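Local atomic coordinates of trehalose monomycolate exporter MmpL3 (Mycobacterium tuberculosis, PDB entry 7NVH), a protein that exports trehalose monomycolate, the carrier of mycolic acids for the mycobacterial cell envelope, and belongs to the MMPL family of RND-type transporters. Residues 59-64 with 507-512; 69-74 with 130-135; 596-601 with 704-709; 604-609 with 696-701. All coordinates share one frame; numbering follows the deposited sequence.

Contact 1. Residues 59-64 with 507-512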
loop_
_atom_site.group_PDB
_atom_site.type_symbol
_atom_site.label_atom_id
_atom_site.label_comp_id
_atom_site.label_asym_id
_atom_site.label_seq_id
_atom_site.Cartn_x
_atom_site.Cartn_y
_atom_site.Cartn_z
ATOM N N GLN A 59 -12.930 -25.603 -8.338
ATOM C CA GLN A 59 -12.969 -26.958 -7.801
ATOM C C GLN A 59 -13.658 -27.918 -8.761
ATOM O O GLN A 59 -13.149 -29.008 -9.040
ATOM C CB GLN A 59 -13.679 -26.963 -6.448
ATOM C CG GLN A 59 -12.814 -26.532 -5.284
ATOM C CD GLN A 59 -13.607 -26.394 -4.004
ATOM O OE1 GLN A 59 -14.798 -26.700 -3.963
ATOM N NE2 GLN A 59 -12.950 -25.933 -2.947
ATOM N N VAL A 60 -14.821 -27.532 -9.274
ATOM C CA VAL A 60 -15.642 -28.461 -10.043
ATOM C C VAL A 60 -15.248 -28.481 -11.512
ATOM O O VAL A 60 -15.142 -29.550 -12.116
ATOM C CB VAL A 60 -17.131 -28.111 -9.868
ATOM C CG1 VAL A 60 -17.985 -28.988 -10.760
ATOM C CG2 VAL A 60 -17.537 -28.266 -8.417
ATOM N N TYR A 61 -15.027 -27.316 -12.111
ATOM C CA TYR A 61 -14.792 -27.217 -13.542
ATOM C C TYR A 61 -13.318 -27.121 -13.904
ATOM O O TYR A 61 -12.992 -27.047 -15.091
ATOM C CB TYR A 61 -15.542 -26.013 -14.109
ATOM C CG TYR A 61 -16.947 -26.336 -14.546
ATOM C CD1 TYR A 61 -17.961 -26.493 -13.621
ATOM C CD2 TYR A 61 -17.256 -26.491 -15.885
ATOM C CE1 TYR A 61 -19.243 -26.792 -14.015
ATOM C CE2 TYR A 61 -18.534 -26.788 -16.289
ATOM C CZ TYR A 61 -19.523 -26.937 -15.351
ATOM O OH TYR A 61 -20.800 -27.235 -15.758
ATOM N N GLY A 62 -12.423 -27.124 -12.925
ATOM C CA GLY A 62 -11.008 -27.044 -13.216
ATOM C C GLY A 62 -10.543 -25.633 -13.499
ATOM O O GLY A 62 -11.304 -24.811 -14.015
ATOM N N ARG A 63 -9.291 -25.343 -13.165
ATOM C CA ARG A 63 -8.751 -24.007 -13.361
ATOM C C ARG A 63 -8.608 -23.697 -14.845
ATOM O O ARG A 63 -8.288 -24.567 -15.658
ATOM C CB ARG A 63 -7.401 -23.883 -12.662
ATOM C CG ARG A 63 -6.850 -22.478 -12.607
ATOM C CD ARG A 63 -5.541 -22.447 -11.850
ATOM N NE ARG A 63 -5.752 -22.503 -10.409
ATOM C CZ ARG A 63 -5.889 -21.430 -9.638
ATOM N NH1 ARG A 63 -5.837 -20.220 -10.174
ATOM N NH2 ARG A 63 -6.079 -21.568 -8.335
ATOM N N ASP A 64 -8.851 -22.436 -15.199
ATOM C CA ASP A 64 -8.779 -21.987 -16.590
ATOM C C ASP A 64 -7.328 -21.671 -16.923
ATOM O O ASP A 64 -6.862 -20.542 -16.768
ATOM C CB ASP A 64 -9.679 -20.781 -16.814
ATOM C CG ASP A 64 -9.950 -20.526 -18.279
ATOM O OD1 ASP A 64 -10.275 -21.491 -18.999
ATOM O OD2 ASP A 64 -9.834 -19.360 -18.712
ATOM N N SER A 507 -23.550 -31.912 -8.999
ATOM C CA SER A 507 -24.450 -31.028 -8.275
ATOM C C SER A 507 -24.093 -29.559 -8.429
ATOM O O SER A 507 -24.797 -28.709 -7.879
ATOM C CB SER A 507 -24.466 -31.388 -6.789
ATOM O OG SER A 507 -23.351 -30.830 -6.122
ATOM N N VAL A 508 -23.022 -29.234 -9.146
ATOM C CA VAL A 508 -22.638 -27.851 -9.399
ATOM C C VAL A 508 -22.424 -27.682 -10.893
ATOM O O VAL A 508 -21.622 -28.407 -11.494
ATOM C CB VAL A 508 -21.371 -27.447 -8.631
ATOM C CG1 VAL A 508 -21.136 -25.958 -8.761
ATOM C CG2 VAL A 508 -21.482 -27.840 -7.174
ATOM N N ARG A 509 -23.138 -26.734 -11.492
ATOM C CA ARG A 509 -22.928 -26.336 -12.874
ATOM C C ARG A 509 -22.839 -24.822 -12.931
ATOM O O ARG A 509 -23.565 -24.127 -12.218
ATOM C CB ARG A 509 -24.051 -26.831 -13.784
ATOM C CG ARG A 509 -24.362 -28.303 -13.631
ATOM C CD ARG A 509 -23.758 -29.109 -14.760
ATOM N NE ARG A 509 -24.553 -29.027 -15.978
ATOM C CZ ARG A 509 -25.600 -29.800 -16.236
ATOM N NH1 ARG A 509 -25.988 -30.710 -15.355
ATOM N NH2 ARG A 509 -26.265 -29.661 -17.372
ATOM N N VAL A 510 -21.948 -24.312 -13.772
ATOM C CA VAL A 510 -21.702 -22.879 -13.870
ATOM C C VAL A 510 -21.832 -22.439 -15.322
ATOM O O VAL A 510 -21.296 -23.088 -16.227
ATOM C CB VAL A 510 -20.328 -22.500 -13.280
ATOM C CG1 VAL A 510 -19.216 -23.188 -14.012
ATOM C CG2 VAL A 510 -20.124 -21.001 -13.341
ATOM N N LEU A 511 -22.581 -21.363 -15.540
ATOM C CA LEU A 511 -22.723 -20.699 -16.827
ATOM C C LEU A 511 -21.966 -19.380 -16.784
ATOM O O LEU A 511 -21.596 -18.895 -15.715
ATOM C CB LEU A 511 -24.197 -20.453 -17.155
ATOM C CG LEU A 511 -25.174 -21.599 -16.894
ATOM C CD1 LEU A 511 -26.585 -21.171 -17.237
ATOM C CD2 LEU A 511 -24.787 -22.830 -17.680
ATOM N N GLN A 512 -21.735 -18.788 -17.955
ATOM C CA GLN A 512 -20.992 -17.536 -17.982
ATOM C C GLN A 512 -21.239 -16.782 -19.280
ATOM O O GLN A 512 -21.335 -17.386 -20.349
ATOM C CB GLN A 512 -19.491 -17.785 -17.800
ATOM C CG GLN A 512 -18.897 -18.767 -18.783
ATOM C CD GLN A 512 -17.480 -19.152 -18.425
ATOM O OE1 GLN A 512 -16.959 -18.747 -17.387
ATOM N NE2 GLN A 512 -16.843 -19.933 -19.286
#

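Contact 2. Residues 69-74 with 130-135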
loop_
_atom_site.group_PDB
_atom_site.type_symbol
_atom_site.label_atom_id
_atom_site.label_comp_id
_atom_site.label_asym_id
_atom_site.label_seq_id
_atom_site.Cartn_x
_atom_site.Cartn_y
_atom_site.Cartn_z
ATOM N N ILE A 69 -0.189 -17.925 -20.556
ATOM C CA ILE A 69 0.827 -17.426 -21.474
ATOM C C ILE A 69 0.264 -17.482 -22.883
ATOM O O ILE A 69 -0.256 -18.520 -23.304
ATOM C CB ILE A 69 2.132 -18.243 -21.403
ATOM C CG1 ILE A 69 2.711 -18.241 -19.991
ATOM C CG2 ILE A 69 3.151 -17.703 -22.385
ATOM C CD1 ILE A 69 3.898 -19.151 -19.836
ATOM N N VAL A 70 0.362 -16.375 -23.609
ATOM C CA VAL A 70 0.142 -16.355 -25.048
ATOM C C VAL A 70 1.394 -15.785 -25.697
ATOM O O VAL A 70 1.872 -14.714 -25.307
ATOM C CB VAL A 70 -1.119 -15.559 -25.436
ATOM C CG1 VAL A 70 -2.358 -16.276 -24.941
ATOM C CG2 VAL A 70 -1.078 -14.159 -24.868
ATOM N N ALA A 71 1.943 -16.516 -26.656
ATOM C CA ALA A 71 3.200 -16.159 -27.302
ATOM C C ALA A 71 2.907 -15.832 -28.757
ATOM O O ALA A 71 2.528 -16.714 -29.531
ATOM C CB ALA A 71 4.213 -17.293 -27.182
ATOM N N ILE A 72 3.102 -14.574 -29.130
ATOM C CA ILE A 72 2.720 -14.082 -30.446
ATOM C C ILE A 72 3.893 -14.272 -31.398
ATOM O O ILE A 72 4.980 -13.730 -31.174
ATOM C CB ILE A 72 2.302 -12.609 -30.384
ATOM C CG1 ILE A 72 1.068 -12.444 -29.504
ATOM C CG2 ILE A 72 2.010 -12.094 -31.771
ATOM C CD1 ILE A 72 0.757 -11.009 -29.189
ATOM N N PHE A 73 3.672 -15.029 -32.463
ATOM C CA PHE A 73 4.698 -15.305 -33.454
ATOM C C PHE A 73 4.435 -14.499 -34.718
ATOM O O PHE A 73 3.283 -14.298 -35.109
ATOM C CB PHE A 73 4.749 -16.797 -33.772
ATOM C CG PHE A 73 5.264 -17.631 -32.641
ATOM C CD1 PHE A 73 4.392 -18.236 -31.760
ATOM C CD2 PHE A 73 6.621 -17.795 -32.450
ATOM C CE1 PHE A 73 4.864 -18.997 -30.715
ATOM C CE2 PHE A 73 7.097 -18.554 -31.407
ATOM C CZ PHE A 73 6.218 -19.155 -30.539
ATOM N N GLN A 74 5.508 -14.035 -35.350
ATOM C CA GLN A 74 5.424 -13.158 -36.506
ATOM C C GLN A 74 6.065 -13.826 -37.714
ATOM O O GLN A 74 7.044 -14.564 -37.589
ATOM C CB GLN A 74 6.100 -11.811 -36.212
ATOM C CG GLN A 74 6.270 -10.904 -37.417
ATOM C CD GLN A 74 6.353 -9.443 -37.037
ATOM O OE1 GLN A 74 6.506 -9.102 -35.865
ATOM N NE2 GLN A 74 6.250 -8.569 -38.030
ATOM N N VAL A 130 0.108 -18.973 -29.632
ATOM C CA VAL A 130 -0.215 -20.238 -28.994
ATOM C C VAL A 130 -0.360 -19.985 -27.504
ATOM O O VAL A 130 0.264 -19.078 -26.946
ATOM C CB VAL A 130 0.851 -21.320 -29.263
ATOM C CG1 VAL A 130 0.973 -21.582 -30.748
ATOM C CG2 VAL A 130 2.185 -20.901 -28.686
ATOM N N SER A 131 -1.200 -20.784 -26.862
ATOM C CA SER A 131 -1.457 -20.661 -25.436
ATOM C C SER A 131 -0.701 -21.760 -24.708
ATOM O O SER A 131 -0.875 -22.942 -25.017
ATOM C CB SER A 131 -2.953 -20.751 -25.144
ATOM O OG SER A 131 -3.207 -20.591 -23.761
ATOM N N ILE A 132 0.131 -21.374 -23.747
ATOM C CA ILE A 132 0.897 -22.342 -22.966
ATOM C C ILE A 132 0.300 -22.431 -21.567
ATOM O O ILE A 132 0.493 -21.518 -20.752
ATOM C CB ILE A 132 2.387 -21.970 -22.905
ATOM C CG1 ILE A 132 3.034 -22.056 -24.288
ATOM C CG2 ILE A 132 3.123 -22.876 -21.940
ATOM C CD1 ILE A 132 3.024 -20.759 -25.056
ATOM N N PRO A 133 -0.442 -23.487 -21.251
ATOM C CA PRO A 133 -0.871 -23.692 -19.867
ATOM C C PRO A 133 0.311 -24.018 -18.971
ATOM O O PRO A 133 1.299 -24.618 -19.400
ATOM C CB PRO A 133 -1.836 -24.878 -19.970
ATOM C CG PRO A 133 -2.268 -24.886 -21.396
ATOM C CD PRO A 133 -1.063 -24.460 -22.160
ATOM N N LEU A 134 0.197 -23.622 -17.709
ATOM C CA LEU A 134 1.250 -23.828 -16.727
ATOM C C LEU A 134 0.734 -24.696 -15.590
ATOM O O LEU A 134 -0.380 -24.495 -15.099
ATOM C CB LEU A 134 1.751 -22.499 -16.171
ATOM C CG LEU A 134 2.594 -21.643 -17.108
ATOM C CD1 LEU A 134 2.796 -20.278 -16.500
ATOM C CD2 LEU A 134 3.927 -22.305 -17.380
ATOM N N LYS A 135 1.551 -25.656 -15.172
ATOM C CA LYS A 135 1.192 -26.501 -14.044
ATOM C C LYS A 135 1.215 -25.699 -12.749
ATOM O O LYS A 135 1.966 -24.731 -12.602
ATOM C CB LYS A 135 2.146 -27.687 -13.941
ATOM C CG LYS A 135 1.716 -28.890 -14.752
ATOM C CD LYS A 135 2.694 -30.032 -14.590
ATOM C CE LYS A 135 2.409 -31.138 -15.586
ATOM N NZ LYS A 135 3.461 -31.223 -16.633
#

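Contact 3. Residues 596-601 with 704-709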
loop_
_atom_site.group_PDB
_atom_site.type_symbol
_atom_site.label_atom_id
_atom_site.label_comp_id
_atom_site.label_asym_id
_atom_site.label_seq_id
_atom_site.Cartn_x
_atom_site.Cartn_y
_atom_site.Cartn_z
ATOM N N GLY A 596 -8.335 14.892 3.470
ATOM C CA GLY A 596 -9.234 15.259 2.389
ATOM C C GLY A 596 -8.514 15.941 1.243
ATOM O O GLY A 596 -8.745 15.620 0.074
ATOM N N SER A 597 -7.625 16.885 1.561
ATOM C CA SER A 597 -6.879 17.571 0.511
ATOM C C SER A 597 -5.954 16.616 -0.230
ATOM O O SER A 597 -5.809 16.709 -1.456
ATOM C CB SER A 597 -6.089 18.732 1.105
ATOM O OG SER A 597 -6.951 19.606 1.806
ATOM N N THR A 598 -5.313 15.696 0.493
ATOM C CA THR A 598 -4.438 14.724 -0.152
ATOM C C THR A 598 -5.218 13.826 -1.099
ATOM O O THR A 598 -4.770 13.555 -2.218
ATOM C CB THR A 598 -3.717 13.890 0.905
ATOM O OG1 THR A 598 -2.828 14.729 1.648
ATOM C CG2 THR A 598 -2.925 12.773 0.252
ATOM N N MET A 599 -6.391 13.354 -0.671
ATOM C CA MET A 599 -7.200 12.512 -1.547
ATOM C C MET A 599 -7.691 13.292 -2.758
ATOM O O MET A 599 -7.741 12.753 -3.870
ATOM C CB MET A 599 -8.373 11.917 -0.771
ATOM C CG MET A 599 -8.014 10.663 0.006
ATOM S SD MET A 599 -9.456 9.771 0.616
ATOM C CE MET A 599 -10.449 11.117 1.258
ATOM N N GLY A 600 -8.047 14.563 -2.570
ATOM C CA GLY A 600 -8.443 15.379 -3.705
ATOM C C GLY A 600 -7.325 15.562 -4.712
ATOM O O GLY A 600 -7.541 15.457 -5.921
ATOM N N ILE A 601 -6.110 15.830 -4.228
ATOM C CA ILE A 601 -4.966 15.983 -5.123
ATOM C C ILE A 601 -4.672 14.674 -5.843
ATOM O O ILE A 601 -4.400 14.656 -7.052
ATOM C CB ILE A 601 -3.740 16.487 -4.339
ATOM C CG1 ILE A 601 -3.827 17.998 -4.130
ATOM C CG2 ILE A 601 -2.453 16.125 -5.056
ATOM C CD1 ILE A 601 -2.968 18.502 -2.996
ATOM N N MET A 704 3.655 12.020 -0.059
ATOM C CA MET A 704 4.398 13.252 -0.303
ATOM C C MET A 704 3.500 14.473 -0.179
ATOM O O MET A 704 3.881 15.472 0.435
ATOM C CB MET A 704 5.049 13.225 -1.685
ATOM C CG MET A 704 6.428 12.618 -1.716
ATOM S SD MET A 704 7.054 12.507 -3.397
ATOM C CE MET A 704 6.696 14.152 -4.005
ATOM N N ALA A 705 2.307 14.417 -0.770
ATOM C CA ALA A 705 1.392 15.547 -0.683
ATOM C C ALA A 705 0.958 15.792 0.752
ATOM O O ALA A 705 0.903 16.943 1.203
ATOM C CB ALA A 705 0.178 15.312 -1.581
ATOM N N ALA A 706 0.660 14.721 1.494
ATOM C CA ALA A 706 0.220 14.876 2.873
ATOM C C ALA A 706 1.291 15.550 3.715
ATOM O O ALA A 706 1.006 16.495 4.458
ATOM C CB ALA A 706 -0.153 13.517 3.463
ATOM N N LEU A 707 2.541 15.098 3.596
ATOM C CA LEU A 707 3.585 15.706 4.416
ATOM C C LEU A 707 3.981 17.088 3.918
ATOM O O LEU A 707 4.305 17.958 4.731
ATOM C CB LEU A 707 4.807 14.798 4.523
ATOM C CG LEU A 707 4.639 13.638 5.510
ATOM C CD1 LEU A 707 3.690 12.557 5.028
ATOM C CD2 LEU A 707 5.985 13.060 5.883
ATOM N N LEU A 708 3.947 17.325 2.606
ATOM C CA LEU A 708 4.202 18.670 2.105
ATOM C C LEU A 708 3.195 19.650 2.685
ATOM O O LEU A 708 3.568 20.715 3.185
ATOM C CB LEU A 708 4.165 18.674 0.574
ATOM C CG LEU A 708 4.484 19.951 -0.214
ATOM C CD1 LEU A 708 4.964 19.578 -1.603
ATOM C CD2 LEU A 708 3.285 20.883 -0.327
ATOM N N LEU A 709 1.911 19.289 2.661
ATOM C CA LEU A 709 0.903 20.153 3.263
ATOM C C LEU A 709 1.155 20.279 4.759
ATOM O O LEU A 709 1.284 21.390 5.283
ATOM C CB LEU A 709 -0.492 19.591 3.001
ATOM C CG LEU A 709 -1.051 19.821 1.599
ATOM C CD1 LEU A 709 -2.259 18.935 1.360
ATOM C CD2 LEU A 709 -1.407 21.284 1.402
#

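Contact 4. Residues 604-609 with 696-701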
loop_
_atom_site.group_PDB
_atom_site.type_symbol
_atom_site.label_atom_id
_atom_site.label_comp_id
_atom_site.label_asym_id
_atom_site.label_seq_id
_atom_site.Cartn_x
_atom_site.Cartn_y
_atom_site.Cartn_z
ATOM N N TRP A 604 -7.221 14.237 -8.558
ATOM C CA TRP A 604 -7.004 15.171 -9.656
ATOM C C TRP A 604 -5.817 14.771 -10.516
ATOM O O TRP A 604 -5.809 15.035 -11.721
ATOM C CB TRP A 604 -6.804 16.583 -9.111
ATOM C CG TRP A 604 -6.668 17.621 -10.174
ATOM C CD1 TRP A 604 -7.666 18.149 -10.935
ATOM C CD2 TRP A 604 -5.462 18.267 -10.590
ATOM N NE1 TRP A 604 -7.157 19.082 -11.803
ATOM C CE2 TRP A 604 -5.804 19.173 -11.610
ATOM C CE3 TRP A 604 -4.125 18.167 -10.199
ATOM C CZ2 TRP A 604 -4.860 19.972 -12.244
ATOM C CZ3 TRP A 604 -3.188 18.960 -10.831
ATOM C CH2 TRP A 604 -3.560 19.851 -11.841
ATOM N N ILE A 605 -4.810 14.140 -9.925
ATOM C CA ILE A 605 -3.614 13.803 -10.688
ATOM C C ILE A 605 -3.728 12.436 -11.351
ATOM O O ILE A 605 -3.394 12.287 -12.529
ATOM C CB ILE A 605 -2.374 13.894 -9.782
ATOM C CG1 ILE A 605 -2.056 15.360 -9.501
ATOM C CG2 ILE A 605 -1.185 13.212 -10.426
ATOM C CD1 ILE A 605 -0.934 15.568 -8.539
ATOM N N PHE A 606 -4.211 11.422 -10.637
ATOM C CA PHE A 606 -4.194 10.056 -11.143
ATOM C C PHE A 606 -5.495 9.634 -11.810
ATOM O O PHE A 606 -5.458 8.881 -12.785
ATOM C CB PHE A 606 -3.856 9.089 -10.006
ATOM C CG PHE A 606 -2.451 9.228 -9.508
ATOM C CD1 PHE A 606 -1.422 8.519 -10.098
ATOM C CD2 PHE A 606 -2.153 10.091 -8.473
ATOM C CE1 PHE A 606 -0.129 8.656 -9.652
ATOM C CE2 PHE A 606 -0.860 10.232 -8.025
ATOM C CZ PHE A 606 0.154 9.515 -8.616
ATOM N N VAL A 607 -6.644 10.087 -11.321
ATOM C CA VAL A 607 -7.912 9.738 -11.952
ATOM C C VAL A 607 -8.251 10.705 -13.075
ATOM O O VAL A 607 -8.533 10.290 -14.201
ATOM C CB VAL A 607 -9.036 9.684 -10.900
ATOM C CG1 VAL A 607 -10.372 9.441 -11.575
ATOM C CG2 VAL A 607 -8.752 8.603 -9.879
ATOM N N ASP A 608 -8.226 12.008 -12.792
ATOM C CA ASP A 608 -8.482 12.992 -13.834
ATOM C C ASP A 608 -7.365 13.035 -14.865
ATOM O O ASP A 608 -7.578 13.541 -15.971
ATOM C CB ASP A 608 -8.693 14.373 -13.217
ATOM C CG ASP A 608 -10.047 14.510 -12.542
ATOM O OD1 ASP A 608 -10.980 13.775 -12.926
ATOM O OD2 ASP A 608 -10.182 15.349 -11.629
ATOM N N GLY A 609 -6.187 12.522 -14.529
ATOM C CA GLY A 609 -5.146 12.316 -15.513
ATOM C C GLY A 609 -4.262 13.500 -15.818
ATOM O O GLY A 609 -3.815 13.642 -16.962
ATOM N N MET A 696 1.850 1.901 -6.291
ATOM C CA MET A 696 2.873 2.462 -5.422
ATOM C C MET A 696 3.126 3.921 -5.757
ATOM O O MET A 696 3.434 4.713 -4.861
ATOM C CB MET A 696 4.166 1.659 -5.532
ATOM C CG MET A 696 4.342 0.628 -4.436
ATOM S SD MET A 696 4.481 1.326 -2.782
ATOM C CE MET A 696 5.776 2.530 -3.014
ATOM N N LYS A 697 2.991 4.296 -7.032
ATOM C CA LYS A 697 3.181 5.690 -7.413
ATOM C C LYS A 697 2.221 6.599 -6.664
ATOM O O LYS A 697 2.641 7.583 -6.049
ATOM C CB LYS A 697 3.010 5.869 -8.920
ATOM C CG LYS A 697 4.115 5.263 -9.752
ATOM C CD LYS A 697 3.890 5.541 -11.221
ATOM C CE LYS A 697 4.293 6.956 -11.574
ATOM N NZ LYS A 697 5.592 6.987 -12.293
ATOM N N TYR A 698 0.924 6.282 -6.684
ATOM C CA TYR A 698 0.002 7.184 -6.012
ATOM C C TYR A 698 -0.028 6.984 -4.504
ATOM O O TYR A 698 -0.349 7.935 -3.791
ATOM C CB TYR A 698 -1.413 7.106 -6.607
ATOM C CG TYR A 698 -2.146 5.787 -6.581
ATOM C CD1 TYR A 698 -2.573 5.220 -5.393
ATOM C CD2 TYR A 698 -2.484 5.148 -7.766
ATOM C CE1 TYR A 698 -3.269 4.031 -5.385
ATOM C CE2 TYR A 698 -3.177 3.957 -7.766
ATOM C CZ TYR A 698 -3.568 3.402 -6.573
ATOM O OH TYR A 698 -4.262 2.217 -6.568
ATOM N N LEU A 699 0.365 5.816 -3.991
ATOM C CA LEU A 699 0.581 5.710 -2.548
ATOM C C LEU A 699 1.682 6.665 -2.089
ATOM O O LEU A 699 1.486 7.476 -1.171
ATOM C CB LEU A 699 0.926 4.268 -2.177
ATOM C CG LEU A 699 1.372 4.003 -0.738
ATOM C CD1 LEU A 699 0.248 4.271 0.240
ATOM C CD2 LEU A 699 1.872 2.580 -0.594
ATOM N N ALA A 700 2.844 6.597 -2.740
ATOM C CA ALA A 700 3.960 7.455 -2.368
ATOM C C ALA A 700 3.641 8.921 -2.622
ATOM O O ALA A 700 4.058 9.793 -1.855
ATOM C CB ALA A 700 5.216 7.039 -3.130
ATOM N N PHE A 701 2.905 9.217 -3.693
ATOM C CA PHE A 701 2.579 10.608 -3.974
ATOM C C PHE A 701 1.562 11.149 -2.980
ATOM O O PHE A 701 1.621 12.329 -2.623
ATOM C CB PHE A 701 2.070 10.754 -5.406
ATOM C CG PHE A 701 2.023 12.172 -5.884
ATOM C CD1 PHE A 701 3.026 12.666 -6.695
ATOM C CD2 PHE A 701 0.985 13.012 -5.527
ATOM C CE1 PHE A 701 3.000 13.967 -7.137
ATOM C CE2 PHE A 701 0.955 14.313 -5.962
ATOM C CZ PHE A 701 1.963 14.793 -6.772
#

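Contact 1. Residues 59-64 with 507-512
The best-held polar side-chain atom at this contact is NE of Arg509, gripped by one salt bridge to OE2 of Glu495. The arginine turns its CG anti to its own carbonyl carbon, so that the chain, bent at chi2 and chi3, passes the hydroxyl end of Tyr61 on its way to Glu495. The methylene CD of Arg509 then lies 3.6 Å from Tyr61 OH, and the guanidinium plane is tilted 41° from the ring. The ring itself is the main apolar piece. Val510 sets CG1 over one face, 3.7 Å from the centroid of the Tyr61 ring and only 19° off its normal, a CH-pi contact. Carbonyl O of Val508 and CA of Arg509 lie at the edge of the ring. This joins the C-terminal end of helix 49-61, from the N-terminal half of the chain, to strand 508-514, from the C-terminal half; it is consistent with the interlocked, duplicated periplasmic porter domains of RND transporters. Beside the ring, Val60 crosses Val508 obliquely, its CG2 3.9 Å from Val508 CB. Beta-branched Val508 and Val510 suit a strand, and their short side chains let the helix end come close. Tyrosine suits its place because its flat ring gives a face to the Val510 methyl while its hydroxyl ends beside CA and CD of Arg509; Tyr498 stacks on the same ring. Just beyond, Gly62 leaves the helix with positive phi, at backbone angles where a CB would press on the carbonyl O of Tyr61.

Contact 2. Residues 69-74 with 130-135
Strands 70-74 and 127-131 run antiparallel as the two central strands of a four-stranded sheet, and this contact covers the end where they part. Val70 and Ser131 form a non-hydrogen-bonded pair; Ala71 and Val130 form the adjoining hydrogen-bonded one. Ala71 N donates to Val130 O at 3.1 Å, in the carbonyl plane and fairly straight at 162°, whereas the return bond from Val130 N to Ala71 O is weak. One step further, Ile132 N donates a hydrogen bond to Ile69 O, 2.9 Å long, approaching from above the carbonyl plane.

The tight part lies round Ile69. Its CB meets Ile132 CB at 4.0 Å. With Leu134 the two side chains cross at about a right angle, Ile69 CD1 meeting Leu134 CD1 at 3.7 Å; Tyr146 of helix 139-147 touches both. Branched aliphatic residues fill this interlocking corner well. The Val70 side chain, on the face shared with Ser131, is about 4 Å from a bound lauryl maltose neopentyl glycol.

The end at Ala71 and Phe73 is slacker. Small Ala71 leaves its CB 4.4 Å from Val130 CG2, and helix 84-94 packs on Phe73 and Val130. Phe73 meets the other segment merely at its rim, where CE1 lies 3.9 Å from Val130 CG2, a methyl in the plane of the ring.

Contact 3. Residues 596-601 with 704-709
Thr598 points toward the opposing helix, and its two branches divide the work. With OG1 anti to its own carbonyl carbon, the hydroxyl oxygen sits over Ala706, 3.3 Å from Ala706 CA and 3.5 Å from Ala706 CB, while CG2, anti to the backbone N, faces Ala705. The polar end is answered within its own helix, by Thr594 O, so threonine can present a compact surface in an apolar interface. Ser597 does likewise: OG lies within hydrogen-bonding reach of two carbonyls, Met407 O and Leu593 O, which must share its one proton, and CB is left to meet Leu709 CD1 at 3.8 Å. One turn on, Ile601 brings CG2 to Ala705 CB and CD1 to Leu709 CD1, both at 4.4 Å, a looser fit. Ala705 and Ala706 keep the backbones near, Thr598 and Ala706 being the closest CA pair at 5.6 Å. The local axes approach to 9.0 Å, N-to-C directions 136° apart: long helices crossing obliquely over small residues, consistent with the transmembrane bundle of an RND-type transporter. Helix 624-654 lies against Met599 and Ala706, helix 671-689 packs on Met704 and Leu707, and Leu410 and Ile411 cover Ser597.

Contact 4. Residues 604-609 with 696-701
An aromatic cluster of Phe606, Tyr698 and Phe701 joins the C-terminal part of helix 582-607, where the helix widens into a pi-type turn, to helix 694-726. Phe606 is the middle ring. Over the centre of one face stands Tyr698 CB, 3.4 Å from the ring centroid and 7° off the normal, a CH-pi contact; Ile605 CG2 lies over the opposite face, nearer the rim. Tyr698 has CG in the crowded position between its backbone N and carbonyl carbon (chi1 60°), which turns its ring edge toward the face of Phe606: a T-shaped pair, centroids 5.7 Å apart. Phe606 directs its own edge at the face of Phe701 in an offset edge-to-face arrangement, the planes at 76°. Phe701, with CG anti to the backbone N, receives Ile605 CD1 near CE2 and CZ, the two side chains crossing at about a right angle. Phenylalanine suits the middle place because it offers faces and edges without a polar end to satisfy. Tyr698 suits its place because its OH lies away from the cluster and accepts a hydrogen bond from Thr623 N. Lys697 meets Phe606 through its carbonyl O and, a little farther off, its CB; its NZ binds Leu615 O and Ser691 O. Around the cluster, Phe617 stacks on Phe606, helix 624-654 packs on Tyr698 and Leu699, and helix 671-689 borders Ala700 and Phe701.

Contacts 1 and 2 lie in a region consistent with the periplasmic porter domains, their centres 23 Å apart, and are tied by consecutive elements, helix 49-61 and strand 70-74; contact 2 is nested within the loop that contact 1 closes. Contact 1 links the two halves of the chain, whereas contact 2 stays within the first. Contacts 3 and 4 follow later, both within the second half and both between helices 582-607 and 694-726. Their centres are 11 Å apart and they touch through Ile601 and Phe701, contact 4 being nested inside contact 3. Contacts 1 and 3 are 46 Å apart between centres: the first two contacts belong to the sheet-bearing region, the others to the helical bundle, consistent with the porter and transmembrane parts of an RND-type transporter.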